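Local coordinates for protein tRNA endonuclease VMS1 (Saccharomyces cerevisiae, PDB 5WHG) that cleaves polypeptidyl-tRNAs downstream of ribosome-associated quality control, releasing incompletely synthesized polypeptides for degradation, at residues P161-K166 and L176-S181; I313-R318 and E337-F342; S341-T346 and C359-L364. One frame throughout, in Å; residues are numbered along the deposited sequence.

Contact 1: P161-K166 and L176-S181; sequences PYIYFK and LAIYKS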
loop_
_atom_site.group_PDB
_atom_site.type_symbol
_atom_site.label_atom_id
_atom_site.label_comp_id
_atom_site.label_asym_id
_atom_site.label_seq_id
_atom_site.Cartn_x
_atom_site.Cartn_y
_atom_site.Cartn_z
ATOM N N PRO A 161 2.614 -7.560 15.975
ATOM C CA PRO A 161 2.280 -6.746 14.797
ATOM C C PRO A 161 1.123 -7.270 13.969
ATOM O O PRO A 161 0.699 -6.569 13.039
ATOM C CB PRO A 161 3.571 -6.794 13.977
ATOM C CG PRO A 161 4.123 -8.159 14.288
ATOM C CD PRO A 161 3.795 -8.408 15.745
ATOM N N TYR A 162 0.606 -8.465 14.259
ATOM C CA TYR A 162 -0.357 -9.134 13.393
ATOM C C TYR A 162 -1.736 -9.236 14.028
ATOM O O TYR A 162 -1.929 -9.077 15.236
ATOM C CB TYR A 162 0.082 -10.554 13.046
ATOM C CG TYR A 162 1.377 -10.713 12.312
ATOM C CD1 TYR A 162 1.571 -10.128 11.066
ATOM C CD2 TYR A 162 2.388 -11.521 12.836
ATOM C CE1 TYR A 162 2.752 -10.305 10.382
ATOM C CE2 TYR A 162 3.563 -11.708 12.162
ATOM C CZ TYR A 162 3.746 -11.097 10.939
ATOM O OH TYR A 162 4.934 -11.277 10.275
ATOM N N ILE A 163 -2.686 -9.563 13.162
ATOM C CA ILE A 163 -4.027 -9.996 13.518
ATOM C C ILE A 163 -4.224 -11.358 12.863
ATOM O O ILE A 163 -3.708 -11.592 11.761
ATOM C CB ILE A 163 -5.071 -8.955 13.054
ATOM C CG1 ILE A 163 -5.093 -7.774 14.025
ATOM C CG2 ILE A 163 -6.449 -9.557 12.881
ATOM C CD1 ILE A 163 -6.150 -6.755 13.718
ATOM N N TYR A 164 -4.915 -12.271 13.560
ATOM C CA TYR A 164 -4.980 -13.680 13.172
ATOM C C TYR A 164 -6.404 -14.119 12.869
ATOM O O TYR A 164 -7.358 -13.672 13.519
ATOM C CB TYR A 164 -4.414 -14.585 14.263
ATOM C CG TYR A 164 -3.034 -14.199 14.721
ATOM C CD1 TYR A 164 -1.915 -14.601 14.015
ATOM C CD2 TYR A 164 -2.849 -13.434 15.865
ATOM C CE1 TYR A 164 -0.643 -14.249 14.424
ATOM C CE2 TYR A 164 -1.581 -13.083 16.287
ATOM C CZ TYR A 164 -0.477 -13.491 15.557
ATOM O OH TYR A 164 0.794 -13.146 15.959
ATOM N N PHE A 165 -6.531 -15.012 11.887
ATOM C CA PHE A 165 -7.783 -15.692 11.585
ATOM C C PHE A 165 -7.558 -17.206 11.544
ATOM O O PHE A 165 -6.430 -17.689 11.378
ATOM C CB PHE A 165 -8.383 -15.214 10.251
ATOM C CG PHE A 165 -8.638 -13.742 10.198
ATOM C CD1 PHE A 165 -7.648 -12.865 9.760
ATOM C CD2 PHE A 165 -9.861 -13.222 10.597
ATOM C CE1 PHE A 165 -7.875 -11.495 9.717
ATOM C CE2 PHE A 165 -10.095 -11.845 10.561
ATOM C CZ PHE A 165 -9.097 -10.983 10.114
ATOM N N LYS A 166 -8.650 -17.961 11.691
ATOM C CA LYS A 166 -8.603 -19.417 11.622
ATOM C C LYS A 166 -9.455 -19.924 10.459
ATOM O O LYS A 166 -10.438 -19.277 10.074
ATOM C CB LYS A 166 -9.085 -20.051 12.936
ATOM C CG LYS A 166 -8.532 -19.396 14.202
ATOM C CD LYS A 166 -8.800 -20.271 15.409
ATOM C CE LYS A 166 -9.497 -19.526 16.545
ATOM N NZ LYS A 166 -10.208 -20.490 17.488
ATOM N N LEU A 176 -4.048 -17.728 9.637
ATOM C CA LEU A 176 -3.678 -16.701 8.675
ATOM C C LEU A 176 -3.465 -15.376 9.394
ATOM O O LEU A 176 -4.301 -14.959 10.204
ATOM C CB LEU A 176 -4.740 -16.569 7.584
ATOM C CG LEU A 176 -4.757 -17.747 6.599
ATOM C CD1 LEU A 176 -6.101 -17.886 5.914
ATOM C CD2 LEU A 176 -3.665 -17.596 5.551
ATOM N N ALA A 177 -2.338 -14.730 9.105
ATOM C CA ALA A 177 -1.925 -13.506 9.776
ATOM C C ALA A 177 -1.915 -12.351 8.784
ATOM O O ALA A 177 -1.551 -12.534 7.617
ATOM C CB ALA A 177 -0.538 -13.668 10.403
ATOM N N ILE A 178 -2.325 -11.169 9.258
ATOM C CA ILE A 178 -2.335 -9.937 8.471
ATOM C C ILE A 178 -1.794 -8.800 9.340
ATOM O O ILE A 178 -2.044 -8.761 10.550
ATOM C CB ILE A 178 -3.756 -9.623 7.954
ATOM C CG1 ILE A 178 -3.763 -8.372 7.075
ATOM C CG2 ILE A 178 -4.717 -9.406 9.110
ATOM C CD1 ILE A 178 -5.103 -8.127 6.401
ATOM N N TYR A 179 -1.044 -7.876 8.729
ATOM C CA TYR A 179 -0.390 -6.806 9.489
ATOM C C TYR A 179 -1.400 -5.795 10.031
ATOM O O TYR A 179 -2.240 -5.280 9.283
ATOM C CB TYR A 179 0.633 -6.070 8.626
ATOM C CG TYR A 179 1.982 -6.720 8.535
ATOM C CD1 TYR A 179 2.849 -6.700 9.609
ATOM C CD2 TYR A 179 2.400 -7.338 7.370
ATOM C CE1 TYR A 179 4.101 -7.293 9.538
ATOM C CE2 TYR A 179 3.655 -7.945 7.284
ATOM C CZ TYR A 179 4.502 -7.919 8.375
ATOM O OH TYR A 179 5.754 -8.513 8.306
ATOM N N LYS A 180 -1.285 -5.483 11.330
ATOM C CA LYS A 180 -2.183 -4.510 11.955
ATOM C C LYS A 180 -2.089 -3.143 11.291
ATOM O O LYS A 180 -3.090 -2.417 11.215
ATOM C CB LYS A 180 -1.870 -4.383 13.447
ATOM C CG LYS A 180 -2.364 -5.531 14.297
ATOM C CD LYS A 180 -1.541 -5.707 15.568
ATOM C CE LYS A 180 -1.790 -4.605 16.580
ATOM N NZ LYS A 180 -1.196 -4.959 17.906
ATOM N N SER A 181 -0.893 -2.781 10.812
ATOM C CA SER A 181 -0.680 -1.507 10.137
ATOM C C SER A 181 -1.624 -1.284 8.960
ATOM O O SER A 181 -1.891 -0.132 8.597
ATOM C CB SER A 181 0.764 -1.427 9.658
ATOM O OG SER A 181 1.631 -1.420 10.767
HETATM O O HOH W 1 1.531 -4.052 11.910
#

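Contact 2: I313-R318 and E337-F342; sequences IFIRAR and ERIKSF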
loop_
_atom_site.group_PDB
_atom_site.type_symbol
_atom_site.label_atom_id
_atom_site.label_comp_id
_atom_site.label_asym_id
_atom_site.label_seq_id
_atom_site.Cartn_x
_atom_site.Cartn_y
_atom_site.Cartn_z
ATOM N N ILE A 313 -0.245 5.696 3.984
ATOM C CA ILE A 313 1.012 6.234 3.487
ATOM C C ILE A 313 2.137 5.641 4.347
ATOM O O ILE A 313 2.376 6.095 5.474
ATOM C CB ILE A 313 1.012 7.767 3.500
ATOM C CG1 ILE A 313 -0.122 8.282 2.600
ATOM C CG2 ILE A 313 2.345 8.292 3.029
ATOM C CD1 ILE A 313 -0.590 9.731 2.877
ATOM N N PHE A 314 2.829 4.620 3.821
ATOM C CA PHE A 314 3.929 3.942 4.518
ATOM C C PHE A 314 5.260 4.630 4.223
ATOM O O PHE A 314 5.647 4.767 3.060
ATOM C CB PHE A 314 4.009 2.467 4.112
ATOM C CG PHE A 314 2.881 1.630 4.653
ATOM C CD1 PHE A 314 2.792 1.351 6.015
ATOM C CD2 PHE A 314 1.893 1.137 3.804
ATOM C CE1 PHE A 314 1.735 0.598 6.518
ATOM C CE2 PHE A 314 0.838 0.377 4.304
ATOM C CZ PHE A 314 0.755 0.114 5.658
ATOM N N ILE A 315 5.967 5.037 5.276
ATOM C CA ILE A 315 7.219 5.782 5.157
ATOM C C ILE A 315 8.279 5.116 6.019
ATOM O O ILE A 315 8.047 4.865 7.207
ATOM C CB ILE A 315 7.061 7.249 5.596
ATOM C CG1 ILE A 315 5.861 7.887 4.926
ATOM C CG2 ILE A 315 8.310 8.060 5.235
ATOM C CD1 ILE A 315 5.854 9.408 5.077
ATOM N N ARG A 316 9.447 4.861 5.446
ATOM C CA ARG A 316 10.625 4.520 6.236
ATOM C C ARG A 316 11.648 5.641 6.131
ATOM O O ARG A 316 12.153 5.933 5.037
ATOM C CB ARG A 316 11.290 3.203 5.823
ATOM C CG ARG A 316 12.635 3.112 6.581
ATOM C CD ARG A 316 13.266 1.750 6.679
ATOM N NE ARG A 316 13.781 1.230 5.405
ATOM C CZ ARG A 316 14.689 1.820 4.623
ATOM N NH1 ARG A 316 15.219 3.004 4.922
ATOM N NH2 ARG A 316 15.056 1.218 3.503
ATOM N N ALA A 317 11.972 6.238 7.278
ATOM C CA ALA A 317 13.014 7.263 7.374
ATOM C C ALA A 317 13.581 7.189 8.793
ATOM O O ALA A 317 13.068 7.837 9.707
ATOM C CB ALA A 317 12.462 8.646 7.059
ATOM N N ARG A 318 14.634 6.379 8.966
ATOM C CA ARG A 318 15.219 6.202 10.296
ATOM C C ARG A 318 15.856 7.490 10.801
ATOM O O ARG A 318 15.715 7.838 11.982
ATOM C CB ARG A 318 16.258 5.084 10.280
ATOM C CG ARG A 318 15.706 3.678 10.186
ATOM C CD ARG A 318 16.816 2.772 9.700
ATOM N NE ARG A 318 17.402 3.329 8.484
ATOM C CZ ARG A 318 17.265 2.794 7.276
ATOM N NH1 ARG A 318 16.581 1.662 7.124
ATOM N NH2 ARG A 318 17.824 3.384 6.223
ATOM N N GLU A 337 -2.995 10.202 10.615
ATOM C CA GLU A 337 -3.187 8.793 10.958
ATOM C C GLU A 337 -2.738 7.827 9.865
ATOM O O GLU A 337 -2.174 6.771 10.168
ATOM C CB GLU A 337 -4.656 8.543 11.287
ATOM C CG GLU A 337 -5.029 7.067 11.476
ATOM C CD GLU A 337 -6.366 6.880 12.198
ATOM O OE1 GLU A 337 -7.381 7.476 11.759
ATOM O OE2 GLU A 337 -6.392 6.149 13.219
ATOM N N ARG A 338 -2.977 8.179 8.594
ATOM C CA ARG A 338 -2.587 7.316 7.480
ATOM C C ARG A 338 -1.081 7.087 7.404
ATOM O O ARG A 338 -0.641 6.098 6.802
ATOM C CB ARG A 338 -3.065 7.917 6.163
ATOM C CG ARG A 338 -4.554 8.045 6.065
ATOM C CD ARG A 338 -4.929 8.805 4.813
ATOM N NE ARG A 338 -4.273 10.100 4.819
ATOM C CZ ARG A 338 -4.054 10.812 3.726
ATOM N NH1 ARG A 338 -4.437 10.324 2.552
ATOM N NH2 ARG A 338 -3.434 11.985 3.805
ATOM N N ILE A 339 -0.285 7.979 7.983
ATOM C CA ILE A 339 1.165 7.890 7.873
ATOM C C ILE A 339 1.677 6.877 8.887
ATOM O O ILE A 339 1.457 7.019 10.090
ATOM C CB ILE A 339 1.812 9.266 8.072
ATOM C CG1 ILE A 339 1.367 10.203 6.951
ATOM C CG2 ILE A 339 3.297 9.129 8.104
ATOM C CD1 ILE A 339 1.992 11.548 6.976
ATOM N N LYS A 340 2.359 5.843 8.400
ATOM C CA LYS A 340 2.706 4.701 9.231
ATOM C C LYS A 340 4.073 4.160 8.853
ATOM O O LYS A 340 4.465 4.163 7.682
ATOM C CB LYS A 340 1.672 3.586 9.090
ATOM C CG LYS A 340 0.253 4.015 9.395
ATOM C CD LYS A 340 -0.687 2.914 8.996
ATOM C CE LYS A 340 -2.114 3.333 9.184
ATOM N NZ LYS A 340 -2.992 2.160 8.993
ATOM N N SER A 341 4.787 3.663 9.858
ATOM C CA SER A 341 5.982 2.881 9.596
ATOM C C SER A 341 5.651 1.602 8.835
ATOM O O SER A 341 4.521 1.106 8.846
ATOM C CB SER A 341 6.672 2.511 10.900
ATOM O OG SER A 341 7.313 3.643 11.428
ATOM N N PHE A 342 6.665 1.070 8.175
ATOM C CA PHE A 342 6.617 -0.310 7.716
ATOM C C PHE A 342 6.795 -1.242 8.912
ATOM O O PHE A 342 7.773 -1.106 9.653
ATOM C CB PHE A 342 7.717 -0.576 6.688
ATOM C CG PHE A 342 7.484 0.064 5.344
ATOM C CD1 PHE A 342 6.797 -0.614 4.348
ATOM C CD2 PHE A 342 7.994 1.322 5.059
ATOM C CE1 PHE A 342 6.613 -0.057 3.092
ATOM C CE2 PHE A 342 7.804 1.904 3.795
ATOM C CZ PHE A 342 7.121 1.209 2.814
#

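Contact 3: S341-T346 and C359-L364; sequences SFPFTT and CELSYL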
loop_
_atom_site.group_PDB
_atom_site.type_symbol
_atom_site.label_atom_id
_atom_site.label_comp_id
_atom_site.label_asym_id
_atom_site.label_seq_id
_atom_site.Cartn_x
_atom_site.Cartn_y
_atom_site.Cartn_z
ATOM N N SER A 341 4.787 3.663 9.858
ATOM C CA SER A 341 5.982 2.881 9.596
ATOM C C SER A 341 5.651 1.602 8.835
ATOM O O SER A 341 4.521 1.106 8.846
ATOM C CB SER A 341 6.672 2.511 10.900
ATOM O OG SER A 341 7.313 3.643 11.428
ATOM N N PHE A 342 6.665 1.070 8.175
ATOM C CA PHE A 342 6.617 -0.310 7.716
ATOM C C PHE A 342 6.795 -1.242 8.912
ATOM O O PHE A 342 7.773 -1.106 9.653
ATOM C CB PHE A 342 7.717 -0.576 6.688
ATOM C CG PHE A 342 7.484 0.064 5.344
ATOM C CD1 PHE A 342 6.797 -0.614 4.348
ATOM C CD2 PHE A 342 7.994 1.322 5.059
ATOM C CE1 PHE A 342 6.613 -0.057 3.092
ATOM C CE2 PHE A 342 7.804 1.904 3.795
ATOM C CZ PHE A 342 7.121 1.209 2.814
ATOM N N PRO A 343 5.891 -2.196 9.133
ATOM C CA PRO A 343 6.030 -3.085 10.298
ATOM C C PRO A 343 7.100 -4.164 10.136
ATOM O O PRO A 343 7.016 -5.227 10.756
ATOM C CB PRO A 343 4.632 -3.698 10.430
ATOM C CG PRO A 343 4.110 -3.694 9.043
ATOM C CD PRO A 343 4.625 -2.424 8.413
ATOM N N PHE A 344 8.115 -3.908 9.324
ATOM C CA PHE A 344 9.200 -4.862 9.135
ATOM C C PHE A 344 10.383 -4.108 8.563
ATOM O O PHE A 344 10.208 -3.095 7.884
ATOM C CB PHE A 344 8.791 -5.994 8.196
ATOM C CG PHE A 344 7.966 -5.523 7.059
ATOM C CD1 PHE A 344 8.563 -4.918 5.965
ATOM C CD2 PHE A 344 6.585 -5.631 7.104
ATOM C CE1 PHE A 344 7.797 -4.444 4.919
ATOM C CE2 PHE A 344 5.810 -5.168 6.065
ATOM C CZ PHE A 344 6.416 -4.570 4.966
ATOM N N THR A 345 11.588 -4.604 8.834
ATOM C CA THR A 345 12.761 -3.940 8.283
ATOM C C THR A 345 12.757 -4.023 6.763
ATOM O O THR A 345 12.168 -4.929 6.161
ATOM C CB THR A 345 14.049 -4.545 8.823
ATOM O OG1 THR A 345 14.139 -5.904 8.387
ATOM C CG2 THR A 345 14.056 -4.482 10.335
ATOM N N THR A 346 13.427 -3.056 6.146
ATOM C CA THR A 346 13.482 -2.940 4.697
ATOM C C THR A 346 14.878 -2.505 4.286
ATOM O O THR A 346 15.641 -1.963 5.089
ATOM C CB THR A 346 12.436 -1.952 4.182
ATOM O OG1 THR A 346 12.413 -0.809 5.042
ATOM C CG2 THR A 346 11.063 -2.603 4.187
ATOM N N CYS A 359 4.396 -6.470 -1.393
ATOM C CA CYS A 359 3.991 -7.875 -1.359
ATOM C C CYS A 359 4.009 -8.409 0.063
ATOM O O CYS A 359 3.155 -9.219 0.437
ATOM C CB CYS A 359 4.885 -8.727 -2.254
ATOM S SG CYS A 359 4.650 -8.457 -4.021
ATOM N N GLU A 360 4.963 -7.944 0.874
ATOM C CA GLU A 360 5.031 -8.307 2.289
ATOM C C GLU A 360 3.842 -7.777 3.099
ATOM O O GLU A 360 3.483 -8.377 4.116
ATOM C CB GLU A 360 6.343 -7.795 2.879
ATOM C CG GLU A 360 6.517 -8.059 4.348
ATOM C CD GLU A 360 6.374 -9.523 4.675
ATOM O OE1 GLU A 360 5.687 -9.834 5.670
ATOM O OE2 GLU A 360 6.935 -10.360 3.927
ATOM N N LEU A 361 3.228 -6.656 2.700
ATOM C CA LEU A 361 2.063 -6.156 3.432
ATOM C C LEU A 361 0.735 -6.705 2.916
ATOM O O LEU A 361 -0.245 -6.759 3.674
ATOM C CB LEU A 361 1.994 -4.626 3.367
ATOM C CG LEU A 361 2.971 -3.720 4.120
ATOM C CD1 LEU A 361 3.064 -2.369 3.413
ATOM C CD2 LEU A 361 2.523 -3.527 5.558
ATOM N N SER A 362 0.675 -7.118 1.657
ATOM C CA SER A 362 -0.597 -7.304 0.988
ATOM C C SER A 362 -0.999 -8.766 0.823
ATOM O O SER A 362 -2.064 -9.038 0.253
ATOM C CB SER A 362 -0.557 -6.596 -0.374
ATOM O OG SER A 362 0.487 -7.109 -1.187
ATOM N N TYR A 363 -0.204 -9.714 1.316
ATOM C CA TYR A 363 -0.544 -11.134 1.260
ATOM C C TYR A 363 -0.648 -11.690 2.672
ATOM O O TYR A 363 0.189 -11.387 3.533
ATOM C CB TYR A 363 0.490 -11.948 0.471
ATOM C CG TYR A 363 0.432 -11.717 -1.017
ATOM C CD1 TYR A 363 1.104 -10.639 -1.599
ATOM C CD2 TYR A 363 -0.285 -12.579 -1.851
ATOM C CE1 TYR A 363 1.053 -10.417 -2.960
ATOM C CE2 TYR A 363 -0.335 -12.371 -3.223
ATOM C CZ TYR A 363 0.332 -11.282 -3.767
ATOM O OH TYR A 363 0.289 -11.054 -5.121
ATOM N N LEU A 364 -1.674 -12.502 2.912
ATOM C CA LEU A 364 -1.783 -13.130 4.219
ATOM C C LEU A 364 -0.586 -14.051 4.443
ATOM O O LEU A 364 0.006 -14.573 3.497
ATOM C CB LEU A 364 -3.094 -13.904 4.336
ATOM C CG LEU A 364 -4.398 -13.110 4.277
ATOM C CD1 LEU A 364 -5.576 -14.048 4.420
ATOM C CD2 LEU A 364 -4.453 -12.000 5.338
#

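Contact 1: P161-K166 and L176-S181
Phe-165 and Ile-178 meet on the buried face of a beta hairpin, whose arms, strands 162-166 and 176-179, run antiparallel in the middle of a four-stranded sheet. Methyl CG2 of Ile-178 comes to the edge of the Phe-165 ring, near its plane and 3.8 Å from CE1. Because CG1 of Ile-178 is anti to the backbone N (chi1 -177°), CG2 falls between that N and the carbonyl carbon, where it also lies 4.0 Å from CB of Ile-163. Leu-195 of helix 191-198 packs on both Phe-165 and Ile-178, while Leu-37 of the neighbouring strand backs Ile-163 and Phe-165. Beneath this packing, Ile-163 with Ile-178 and Phe-165 with Leu-176 form hydrogen-bonded pairs; Ile-163 N stands 2.8 Å from Ile-178 O.

The face carrying Tyr-164 and Ala-177 is less enclosed, Tyr-164 being partly exposed. CB of Ala-177 lies 4.0 Å from CD1 of Tyr-164 and sits over one face of the Tyr-162 ring, with CG of Pro-161 over the opposite face. Toward the solvent side, marked by exposed Pro-161, the strand pairing gives way to a single bond from Lys-180 N to Pro-161 O (2.8 Å), and the same oxygen accepts a hydrogen from a water that accepts from Ser-181 N. The lysine's aliphatic part crosses Ile-163 at about a right angle, while its NZ binds Ser-160 O.

Tyr-162 and Tyr-179 lie side by side, with ring planes 46° apart and CE1 of Tyr-162 over the Tyr-179 face toward its rim. Their hydroxyls bond Lys-365 and Glu-360 respectively. The contact thus joins an apolar face to a phenol pair that the neighbouring charges would probably polarise, tying the hairpin to the C-terminal part of the chain.

Contact 2: I313-R318 and E337-F342
Ile-313 begins its pairing with the segment 337-342 by donating its N-H to Arg-338 O, and this opens the parallel strand pair of a beta-alpha-beta unit, in which strand 313-316 is followed by helix 320-323 and then edge strand 339-340 of a mixed sheet. The bond is 2.9 Å from Ile-313 N to Arg-338 O, with the donor well above the carbonyl plane. Farther out, methyl CD1 of Ile-313 sits over the centre of the Arg-338 guanidinium, 3.7 Å from CZ. That flat group is gripped at its rim by Asp-336 through a salt bridge and by the carbonyls of Leu-307 and Cys-310, which are likely to fix its rotation beneath the methyl. Ile-313 O then accepts from Lys-340 N at 2.9 Å.

Phe-314 turns to the opposite face of the sheet, together with Lys-340. Its ring presents an edge to Ser-341 O, which lies 3.3 Å from CD1, while CE1 approaches CB of Lys-340. The lysine chain runs on extended to hydrogen bonds with the carbonyls of Ser-181 and Phe-183 and with Asn-312 OD1. CB of Phe-314 makes a CH-pi contact over the face of Phe-342, 3.8 Å from the ring centroid and 18° off its normal. An alanine in place of Phe-342 would probably leave that CB without its aromatic cover and open a gap beside the Arg-316 backbone.

Ile-315 donates N-H to Lys-340 O, the last bond of the ladder, at 3.0 Å. Its CD1 meets CG2 of Ile-339 on the face shared with Ile-313. At Arg-316 the guanidinium leads away, its NE bonded to Thr-346 OG1, whereas the backbone N lies in the plane of the Phe-342 ring at its edge, 3.8 Å from CD2.

Contact 3: S341-T346 and C359-L364
Pro-343 and Phe-344 lie on an irregular loop that passes Leu-361 and Glu-360 near the end of helix 351-362, with CA of Pro-343 8.5 Å from CA of Leu-361, a separation that only side chains span. Within the VLRF1 domain this loop leads from strand 339-340 into the same helix and packs back on it.

The central element is the Phe-344 ring. Glu-360 reaches over it with its CG methylene, a CH-pi contact centred on the face: CG stands 3.5 Å from the ring centroid, and only 15° off the normal. The glutamate's CG is anti to the backbone N (chi1 178°), which carries it out over the ring, and the bend at chi2 turns CD past the ring. The two side chains slide by one another in opposite directions, and the carboxylate plane stands at 76° to the ring. CB of Phe-342 lies over the opposite face, toward the rim, so the ring is held between a neighbour on its own loop and a residue of the helix.

Leu-361 approaches differently. Its CG comes to the edge of the Phe-344 ring, close to the plane, 3.6 Å from CZ. From there CD2 extends to CD of Pro-343, 3.7 Å away, while CD1 lies 4.2 Å from CD1 of Phe-342. One branched side chain therefore touches three consecutive loop residues. Ala-357, one turn back on the helix, touches both phenylalanines as well.

The carboxylate of Glu-360 finds its partners beyond the loop: OE1 accepts from Tyr-179 and forms a salt bridge with Lys-365. The glutamate thus does two jobs: its apolar methylene packs on an aromatic face, while the charge, probably stabilised by the nearby lysine, is spent on polar groups outside the loop.

Contact 1 comes first along the chain and closes before contact 2 opens; contact 3 begins on the segment where contact 2 ends, sharing Ser-341 and Phe-342. The centres of contacts 1 and 2 are about 18 Å apart, and contact 3 lies about 11 Å from each. Contact 1 belongs to the antiparallel sheet, contact 2 to the mixed sheet of the VLRF1 domain, and the loop and helix 351-362 of contact 3 stand between them. Phe-314 packs on Leu-361, and Pro-343 on Tyr-179. In this part of the longer protein, contact 3 and a probable hydrogen bond from Lys-340 NZ to Ser-181 O join the hairpin to the domain that mediates 60S ribosomal subunit binding.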